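Local coordinates for copper homeostasis protein CutC (Streptococcus agalactiae, PDB 2BDQ), which is thought to bind copper ions and to take part in copper homeostasis in the cytoplasm, at residues Leu119-His124 with Leu145-Ile150; Lys137-Leu142 with Asn177-Met182. One frame throughout, in Å; residues are numbered along the deposited sequence.

Contact 1 (Leu119-His124 with Leu145-Ile150); sequences LPLVFH and LGFTRI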
ATOM      1  N   LEU A 119     -10.273  -0.251 -20.801  1.00 19.90           N
ATOM      2  CA  LEU A 119     -10.415  -1.367 -19.875  1.00 19.21           C
ATOM      3  C   LEU A 119     -11.711  -1.231 -19.079  1.00 18.93           C
ATOM      4  O   LEU A 119     -12.222  -0.124 -18.895  1.00 18.90           O
ATOM      5  CB  LEU A 119      -9.226  -1.452 -18.910  1.00 20.61           C
ATOM      6  CG  LEU A 119      -7.812  -1.671 -19.463  1.00 22.67           C
ATOM      7  CD1 LEU A 119      -6.932  -2.117 -18.306  1.00 23.40           C
ATOM      8  CD2 LEU A 119      -7.786  -2.721 -20.564  1.00 22.40           C
ATOM      9  N   PRO A 120     -12.277  -2.366 -18.627  1.00 17.60           N
ATOM     10  CA  PRO A 120     -13.517  -2.374 -17.843  1.00 17.45           C
ATOM     11  C   PRO A 120     -13.321  -1.527 -16.591  1.00 18.30           C
ATOM     12  O   PRO A 120     -12.276  -1.612 -15.941  1.00 17.32           O
ATOM     13  CB  PRO A 120     -13.701  -3.847 -17.504  1.00 17.00           C
ATOM     14  CG  PRO A 120     -13.106  -4.541 -18.688  1.00 17.61           C
ATOM     15  CD  PRO A 120     -11.846  -3.741 -18.942  1.00 16.51           C
ATOM     16  N   LEU A 121     -14.324  -0.722 -16.254  1.00 18.54           N
ATOM     17  CA  LEU A 121     -14.243   0.149 -15.092  1.00 19.03           C
ATOM     18  C   LEU A 121     -15.297  -0.138 -14.035  1.00 18.35           C
ATOM     19  O   LEU A 121     -16.461  -0.386 -14.352  1.00 17.13           O
ATOM     20  CB  LEU A 121     -14.368   1.611 -15.523  1.00 20.20           C
ATOM     21  CG  LEU A 121     -13.278   2.163 -16.438  1.00 21.63           C
ATOM     22  CD1 LEU A 121     -13.683   3.550 -16.922  1.00 21.87           C
ATOM     23  CD2 LEU A 121     -11.956   2.225 -15.686  1.00 22.13           C
ATOM     24  N   VAL A 122     -14.878  -0.111 -12.774  1.00 18.36           N
ATOM     25  CA  VAL A 122     -15.788  -0.332 -11.663  1.00 18.76           C
ATOM     26  C   VAL A 122     -15.669   0.798 -10.644  1.00 19.44           C
ATOM     27  O   VAL A 122     -14.567   1.244 -10.324  1.00 20.24           O
ATOM     28  CB  VAL A 122     -15.547  -1.725 -10.993  1.00 18.95           C
ATOM     29  CG1 VAL A 122     -14.096  -2.086 -11.026  1.00 20.01           C
ATOM     30  CG2 VAL A 122     -16.074  -1.724  -9.563  1.00 18.10           C
ATOM     31  N   PHE A 123     -16.826   1.278 -10.183  1.00 18.76           N
ATOM     32  CA  PHE A 123     -16.932   2.350  -9.189  1.00 17.57           C
ATOM     33  C   PHE A 123     -17.103   1.621  -7.846  1.00 19.27           C
ATOM     34  O   PHE A 123     -17.991   0.771  -7.702  1.00 18.06           O
ATOM     35  CB  PHE A 123     -18.159   3.225  -9.517  1.00 15.00           C
ATOM     36  CG  PHE A 123     -18.118   4.606  -8.903  1.00 13.66           C
ATOM     37  CD1 PHE A 123     -18.521   4.823  -7.588  1.00 11.79           C
ATOM     38  CD2 PHE A 123     -17.629   5.679  -9.626  1.00 12.02           C
ATOM     39  CE1 PHE A 123     -18.425   6.093  -7.008  1.00 11.25           C
ATOM     40  CE2 PHE A 123     -17.532   6.950  -9.054  1.00 13.18           C
ATOM     41  CZ  PHE A 123     -17.930   7.154  -7.743  1.00  9.05           C
ATOM     42  N   HIS A 124     -16.255   1.934  -6.871  1.00 20.36           N
ATOM     43  CA  HIS A 124     -16.320   1.239  -5.586  1.00 21.29           C
ATOM     44  C   HIS A 124     -17.254   1.797  -4.509  1.00 22.19           C
ATOM     45  O   HIS A 124     -18.118   2.627  -4.784  1.00 23.09           O
ATOM     46  CB  HIS A 124     -14.906   1.079  -5.018  1.00 20.03           C
ATOM     47  CG  HIS A 124     -14.140   2.360  -4.921  1.00 19.52           C
ATOM     48  ND1 HIS A 124     -14.651   3.489  -4.310  1.00 19.22           N
ATOM     49  CD2 HIS A 124     -12.887   2.687  -5.316  1.00 19.96           C
ATOM     50  CE1 HIS A 124     -13.745   4.448  -4.334  1.00 21.22           C
ATOM     51  NE2 HIS A 124     -12.662   3.987  -4.939  1.00 19.67           N
ATOM     52  N   LEU A 145     -20.694   7.285 -18.395  1.00 20.84           N
ATOM     53  CA  LEU A 145     -19.242   7.341 -18.320  1.00 19.34           C
ATOM     54  C   LEU A 145     -18.602   6.045 -18.809  1.00 20.87           C
ATOM     55  O   LEU A 145     -17.379   5.923 -18.834  1.00 24.15           O
ATOM     56  CB  LEU A 145     -18.806   7.623 -16.888  1.00 17.76           C
ATOM     57  CG  LEU A 145     -19.140   9.029 -16.399  1.00 16.67           C
ATOM     58  CD1 LEU A 145     -18.881   9.142 -14.915  1.00 17.51           C
ATOM     59  CD2 LEU A 145     -18.299  10.037 -17.170  1.00 18.47           C
ATOM     60  N   GLY A 146     -19.429   5.072 -19.180  1.00 21.05           N
ATOM     61  CA  GLY A 146     -18.911   3.809 -19.679  1.00 19.10           C
ATOM     62  C   GLY A 146     -18.405   2.820 -18.643  1.00 19.02           C
ATOM     63  O   GLY A 146     -17.549   1.994 -18.958  1.00 18.84           O
ATOM     64  N   PHE A 147     -18.925   2.901 -17.418  1.00 18.29           N
ATOM     65  CA  PHE A 147     -18.530   1.996 -16.340  1.00 18.66           C
ATOM     66  C   PHE A 147     -19.191   0.628 -16.505  1.00 17.95           C
ATOM     67  O   PHE A 147     -20.327   0.538 -16.959  1.00 19.12           O
ATOM     68  CB  PHE A 147     -18.911   2.599 -14.987  1.00 17.61           C
ATOM     69  CG  PHE A 147     -17.827   3.430 -14.375  1.00 18.03           C
ATOM     70  CD1 PHE A 147     -17.029   2.911 -13.351  1.00 16.15           C
ATOM     71  CD2 PHE A 147     -17.583   4.727 -14.827  1.00 16.50           C
ATOM     72  CE1 PHE A 147     -16.008   3.672 -12.788  1.00 12.93           C
ATOM     73  CE2 PHE A 147     -16.560   5.490 -14.267  1.00 17.06           C
ATOM     74  CZ  PHE A 147     -15.769   4.955 -13.239  1.00 13.41           C
ATOM     75  N   THR A 148     -18.474  -0.425 -16.118  1.00 19.14           N
ATOM     76  CA  THR A 148     -18.954  -1.805 -16.224  1.00 19.43           C
ATOM     77  C   THR A 148     -19.755  -2.289 -15.018  1.00 19.24           C
ATOM     78  O   THR A 148     -20.758  -2.975 -15.176  1.00 19.50           O
ATOM     79  CB  THR A 148     -17.768  -2.769 -16.464  1.00 19.80           C
ATOM     80  OG1 THR A 148     -17.071  -2.370 -17.651  1.00 19.19           O
ATOM     81  CG2 THR A 148     -18.255  -4.199 -16.637  1.00 21.07           C
ATOM     82  N   ARG A 149     -19.304  -1.962 -13.812  1.00 20.70           N
ATOM     83  CA  ARG A 149     -20.040  -2.362 -12.621  1.00 20.80           C
ATOM     84  C   ARG A 149     -19.818  -1.435 -11.445  1.00 19.86           C
ATOM     85  O   ARG A 149     -18.927  -0.578 -11.456  1.00 20.39           O
ATOM     86  CB  ARG A 149     -19.723  -3.811 -12.215  1.00 23.48           C
ATOM     87  CG  ARG A 149     -18.291  -4.075 -11.878  1.00 24.44           C
ATOM     88  CD  ARG A 149     -18.089  -5.486 -11.320  1.00 22.28           C
ATOM     89  NE  ARG A 149     -16.675  -5.815 -11.431  1.00 19.58           N
ATOM     90  CZ  ARG A 149     -16.090  -6.157 -12.573  1.00 19.23           C
ATOM     91  NH1 ARG A 149     -16.815  -6.234 -13.684  1.00 20.10           N
ATOM     92  NH2 ARG A 149     -14.779  -6.373 -12.617  1.00 18.73           N
ATOM     93  N   ILE A 150     -20.658  -1.619 -10.435  1.00 18.04           N
ATOM     94  CA  ILE A 150     -20.631  -0.819  -9.227  1.00 17.64           C
ATOM     95  C   ILE A 150     -20.603  -1.733  -8.013  1.00 18.08           C
ATOM     96  O   ILE A 150     -21.435  -2.641  -7.880  1.00 17.93           O
ATOM     97  CB  ILE A 150     -21.897   0.066  -9.112  1.00 17.63           C
ATOM     98  CG1 ILE A 150     -22.109   0.850 -10.406  1.00 17.23           C
ATOM     99  CG2 ILE A 150     -21.763   1.011  -7.931  1.00 16.68           C
ATOM    100  CD1 ILE A 150     -23.371   1.691 -10.411  1.00 16.97           C
TER
HETATM  101  O   HOH W   1     -16.187  -0.000 -18.659  1.00 16.37           O
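Pro-120 CB lies beside the hydroxyl of Thr-148, 3.7 Å from Thr-148 OG1. The N of Leu-121 donates to a water that also bonds Gly-146 O and Thr-148 OG1, so the water bridges the strand start to the turn. Leu-121 O takes two bonds in its carbonyl plane: Thr-148 N at 2.7 Å, and the longer Arg-149 N at 3.3 Å. Leu-121 CB sits over one face of the Phe-147 ring, a CH-pi contact 3.9 Å from the centroid. Val-122 pairs with Arg-149 in parallel register. Its CB meets Arg-149 CG at 3.7 Å, and its CA-H points to Arg-149 O. That oxygen also accepts Phe-123 N at 3.1 Å. Phe-123 has CG anti to the backbone N (chi1 -159°) and turns its ring edge toward the Phe-147 face, an offset edge-to-face pair with planes at 63°. Both rings pack on Leu-142 of helix 135-144, which connects the two strands in a right-handed beta-alpha-beta unit of the TIM barrel. On the other side of strand 121-123, Val-122 bonds through its backbone to Leu-93 and Leu-95 of strand 92-95.

Contact 2 (Lys137-Leu142 with Asn177-Met182); sequences KSIDQL and NRIEIM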
ATOM      1  N   LYS A 137     -29.578   8.582 -10.118  1.00 23.15           N
ATOM      2  CA  LYS A 137     -29.014   9.440 -11.154  1.00 24.35           C
ATOM      3  C   LYS A 137     -27.544   9.082 -11.337  1.00 23.53           C
ATOM      4  O   LYS A 137     -27.035   9.031 -12.461  1.00 23.89           O
ATOM      5  CB  LYS A 137     -29.130  10.910 -10.753  1.00 26.73           C
ATOM      6  CG  LYS A 137     -30.564  11.411 -10.658  1.00 33.19           C
ATOM      7  CD  LYS A 137     -30.796  12.197  -9.368  1.00 34.38           C
ATOM      8  CE  LYS A 137     -31.898  11.547  -8.547  1.00 34.81           C
ATOM      9  NZ  LYS A 137     -31.642  10.084  -8.346  1.00 33.49           N
ATOM     10  N   SER A 138     -26.867   8.839 -10.218  1.00 20.77           N
ATOM     11  CA  SER A 138     -25.458   8.477 -10.243  1.00 19.18           C
ATOM     12  C   SER A 138     -25.241   7.249 -11.127  1.00 18.22           C
ATOM     13  O   SER A 138     -24.253   7.167 -11.845  1.00 19.01           O
ATOM     14  CB  SER A 138     -24.966   8.210  -8.818  1.00 17.85           C
ATOM     15  OG  SER A 138     -25.131   9.367  -8.011  1.00 19.04           O
ATOM     16  N   ILE A 139     -26.181   6.309 -11.083  1.00 18.41           N
ATOM     17  CA  ILE A 139     -26.095   5.104 -11.892  1.00 18.35           C
ATOM     18  C   ILE A 139     -26.116   5.493 -13.368  1.00 19.41           C
ATOM     19  O   ILE A 139     -25.281   5.035 -14.155  1.00 19.99           O
ATOM     20  CB  ILE A 139     -27.263   4.135 -11.569  1.00 18.13           C
ATOM     21  CG1 ILE A 139     -27.025   3.494 -10.194  1.00 18.09           C
ATOM     22  CG2 ILE A 139     -27.389   3.074 -12.655  1.00 16.62           C
ATOM     23  CD1 ILE A 139     -28.151   2.566  -9.719  1.00 17.05           C
ATOM     24  N   ASP A 140     -27.068   6.347 -13.736  1.00 18.87           N
ATOM     25  CA  ASP A 140     -27.193   6.823 -15.114  1.00 19.17           C
ATOM     26  C   ASP A 140     -25.892   7.488 -15.538  1.00 18.50           C
ATOM     27  O   ASP A 140     -25.439   7.304 -16.662  1.00 18.28           O
ATOM     28  CB  ASP A 140     -28.342   7.834 -15.229  1.00 19.03           C
ATOM     29  CG  ASP A 140     -29.709   7.183 -15.115  1.00 20.62           C
ATOM     30  OD1 ASP A 140     -30.660   7.872 -14.694  1.00 23.28           O
ATOM     31  OD2 ASP A 140     -29.838   5.990 -15.459  1.00 20.78           O
ATOM     32  N   GLN A 141     -25.299   8.263 -14.633  1.00 18.67           N
ATOM     33  CA  GLN A 141     -24.047   8.948 -14.929  1.00 18.40           C
ATOM     34  C   GLN A 141     -22.925   7.941 -15.120  1.00 18.54           C
ATOM     35  O   GLN A 141     -22.081   8.112 -15.999  1.00 18.37           O
ATOM     36  CB  GLN A 141     -23.672   9.901 -13.802  1.00 20.68           C
ATOM     37  CG  GLN A 141     -24.534  11.143 -13.709  1.00 19.26           C
ATOM     38  CD  GLN A 141     -24.223  11.950 -12.465  1.00 21.74           C
ATOM     39  OE1 GLN A 141     -24.660  13.088 -12.326  1.00 24.26           O
ATOM     40  NE2 GLN A 141     -23.470  11.354 -11.544  1.00 19.74           N
ATOM     41  N   LEU A 142     -22.906   6.893 -14.300  1.00 17.65           N
ATOM     42  CA  LEU A 142     -21.865   5.877 -14.426  1.00 18.55           C
ATOM     43  C   LEU A 142     -22.024   5.124 -15.741  1.00 18.07           C
ATOM     44  O   LEU A 142     -21.035   4.737 -16.365  1.00 18.89           O
ATOM     45  CB  LEU A 142     -21.911   4.901 -13.250  1.00 16.49           C
ATOM     46  CG  LEU A 142     -21.479   5.486 -11.906  1.00 17.71           C
ATOM     47  CD1 LEU A 142     -21.597   4.415 -10.838  1.00 13.02           C
ATOM     48  CD2 LEU A 142     -20.048   6.013 -12.001  1.00 14.91           C
ATOM     49  N   ASN A 177     -29.947  -3.880 -16.106  1.00 23.64           N
ATOM     50  CA  ASN A 177     -28.900  -4.527 -16.891  1.00 23.41           C
ATOM     51  C   ASN A 177     -27.986  -3.617 -17.692  1.00 22.87           C
ATOM     52  O   ASN A 177     -27.228  -4.097 -18.536  1.00 22.81           O
ATOM     53  CB  ASN A 177     -29.526  -5.566 -17.820  1.00 22.52           C
ATOM     54  CG  ASN A 177     -30.212  -6.677 -17.057  1.00 25.00           C
ATOM     55  OD1 ASN A 177     -29.576  -7.395 -16.280  1.00 24.09           O
ATOM     56  ND2 ASN A 177     -31.516  -6.824 -17.264  1.00 23.01           N
ATOM     57  N   ARG A 178     -28.053  -2.311 -17.446  1.00 22.53           N
ATOM     58  CA  ARG A 178     -27.191  -1.378 -18.172  1.00 21.74           C
ATOM     59  C   ARG A 178     -25.810  -1.375 -17.539  1.00 21.82           C
ATOM     60  O   ARG A 178     -24.824  -0.956 -18.146  1.00 21.94           O
ATOM     61  CB  ARG A 178     -27.773   0.037 -18.131  1.00 20.82           C
ATOM     62  CG  ARG A 178     -29.062   0.216 -18.917  1.00 18.92           C
ATOM     63  CD  ARG A 178     -29.567   1.621 -18.728  1.00 17.05           C
ATOM     64  NE  ARG A 178     -29.934   1.843 -17.336  1.00 19.04           N
ATOM     65  CZ  ARG A 178     -29.878   3.016 -16.715  1.00 18.97           C
ATOM     66  NH1 ARG A 178     -30.244   3.106 -15.447  1.00 18.95           N
ATOM     67  NH2 ARG A 178     -29.436   4.091 -17.349  1.00 19.73           N
ATOM     68  N   ILE A 179     -25.752  -1.845 -16.302  1.00 22.58           N
ATOM     69  CA  ILE A 179     -24.501  -1.908 -15.575  1.00 22.42           C
ATOM     70  C   ILE A 179     -24.662  -2.904 -14.434  1.00 22.14           C
ATOM     71  O   ILE A 179     -25.719  -2.973 -13.813  1.00 22.62           O
ATOM     72  CB  ILE A 179     -24.119  -0.514 -15.026  1.00 21.49           C
ATOM     73  CG1 ILE A 179     -22.733  -0.574 -14.387  1.00 20.82           C
ATOM     74  CG2 ILE A 179     -25.164  -0.046 -14.023  1.00 19.83           C
ATOM     75  CD1 ILE A 179     -22.163   0.785 -14.068  1.00 22.16           C
ATOM     76  N   GLU A 180     -23.611  -3.675 -14.168  1.00 23.03           N
ATOM     77  CA  GLU A 180     -23.646  -4.688 -13.116  1.00 23.19           C
ATOM     78  C   GLU A 180     -23.524  -4.146 -11.703  1.00 20.92           C
ATOM     79  O   GLU A 180     -22.746  -3.234 -11.438  1.00 19.58           O
ATOM     80  CB  GLU A 180     -22.537  -5.723 -13.346  1.00 27.25           C
ATOM     81  CG  GLU A 180     -22.834  -6.763 -14.428  1.00 33.99           C
ATOM     82  CD  GLU A 180     -24.031  -7.662 -14.083  1.00 38.52           C
ATOM     83  OE1 GLU A 180     -25.172  -7.331 -14.489  1.00 38.98           O
ATOM     84  OE2 GLU A 180     -23.836  -8.692 -13.388  1.00 39.65           O
ATOM     85  N   ILE A 181     -24.292  -4.737 -10.794  1.00 20.22           N
ATOM     86  CA  ILE A 181     -24.260  -4.342  -9.397  1.00 17.06           C
ATOM     87  C   ILE A 181     -23.603  -5.474  -8.594  1.00 17.53           C
ATOM     88  O   ILE A 181     -23.986  -6.642  -8.708  1.00 15.73           O
ATOM     89  CB  ILE A 181     -25.676  -4.114  -8.843  1.00 15.97           C
ATOM     90  CG1 ILE A 181     -26.340  -2.935  -9.563  1.00 16.96           C
ATOM     91  CG2 ILE A 181     -25.602  -3.892  -7.341  1.00 15.12           C
ATOM     92  CD1 ILE A 181     -25.730  -1.583  -9.264  1.00 15.62           C
HETATM   93  N   MSE A 182     -22.621  -5.125  -7.773  1.00 17.16           N
HETATM   94  CA  MSE A 182     -21.934  -6.111  -6.960  1.00 19.20           C
HETATM   95  C   MSE A 182     -22.041  -5.722  -5.490  1.00 17.21           C
HETATM   96  O   MSE A 182     -21.860  -4.561  -5.141  1.00 16.63           O
HETATM   97  CB  MSE A 182     -20.463  -6.215  -7.394  1.00 21.44           C
HETATM   98  CG  MSE A 182     -19.604  -7.091  -6.483  1.00 26.62           C
HETATM   99 SE   MSE A 182     -17.886  -7.598  -7.243  1.00 36.24          SE
HETATM  100  CE  MSE A 182     -17.110  -5.839  -7.565  1.00 30.35           C
TER
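Helix 135-144 meets the turn that leads into strand 180-183 through two unlike patches. One is a buried apolar patch near the sheet; the other is a charged pair on the solvent side. In the packed part, Ile-139 and Ile-179 both point toward the opposite segment and cross obliquely. Their CG2 branch methyls meet, Ile-139 CG2 lying 4.1 Å from Ile-179 CG2. Ile-179 has CG1 anti to the backbone N (chi1 -174°), and this puts CG2 in the crowded position between N and the carbonyl carbon. The CG1 branch runs on to CD1, so that Ile-179 CD1 reaches Leu-142 CB at 4.2 Å. Ile-179 therefore touches two side chains one helical turn apart.

The outer part is held by charge. Asp-140 starts away from the turn, but its carboxylate end swings back to Arg-178. The arginine chain bends at chi3 (-65°) and presents its guanidinium end-on. Both terminal nitrogens grip one oxygen: Arg-178 NH2 is 2.7 Å from Asp-140 OD2, and Arg-178 NH1 is 2.9 Å from the same atom. OD2 lies almost in the guanidinium plane, but the carboxylate is turned 58° from it, so this is not a flat two-oxygen pairing. Arg-178 NH2 comes to the anti lone pair of Asp-140 OD2, while NH1 meets OD2 nearly along its C-O axis. Ile-139 CG2 lies 4.0 Å from Arg-178 NH1, where the two patches join. Arg-178 is exposed and Asp-140 partly so.

An outer helix of the TIM barrel thus packs on the turn before the next-but-one strand. Helix 165-175 adjoins: Tyr-174 OH bonds Asp-140 OD1, Arg-178 NH1 bonds Tyr-174 O and NE bonds Ala-175 O. Leu-171 packs on Ile-139, while Ile-150 of strand 149-152 lies against Leu-142 and Ile-179.

Of the elements involved, strand 121-123 comes first along the chain, followed by helix 135-144, strand 149-152, helix 165-175 and strand 180-183. Contact 1 closes the loop from the first of these strands to the second, around helix 135-144. Contact 2 starts inside that loop, on the helix, and closes over strand 149-152 and helix 165-175. The two loops therefore cross and neither nests in the other. Their centres are about 9 Å apart. They join directly at strand 149-152, where Ile-150 N and O probably bond Glu-180 O and Met-182 N. Contact 1 joins two neighbouring strands, and contact 2 joins the helix between them to the turn before the third.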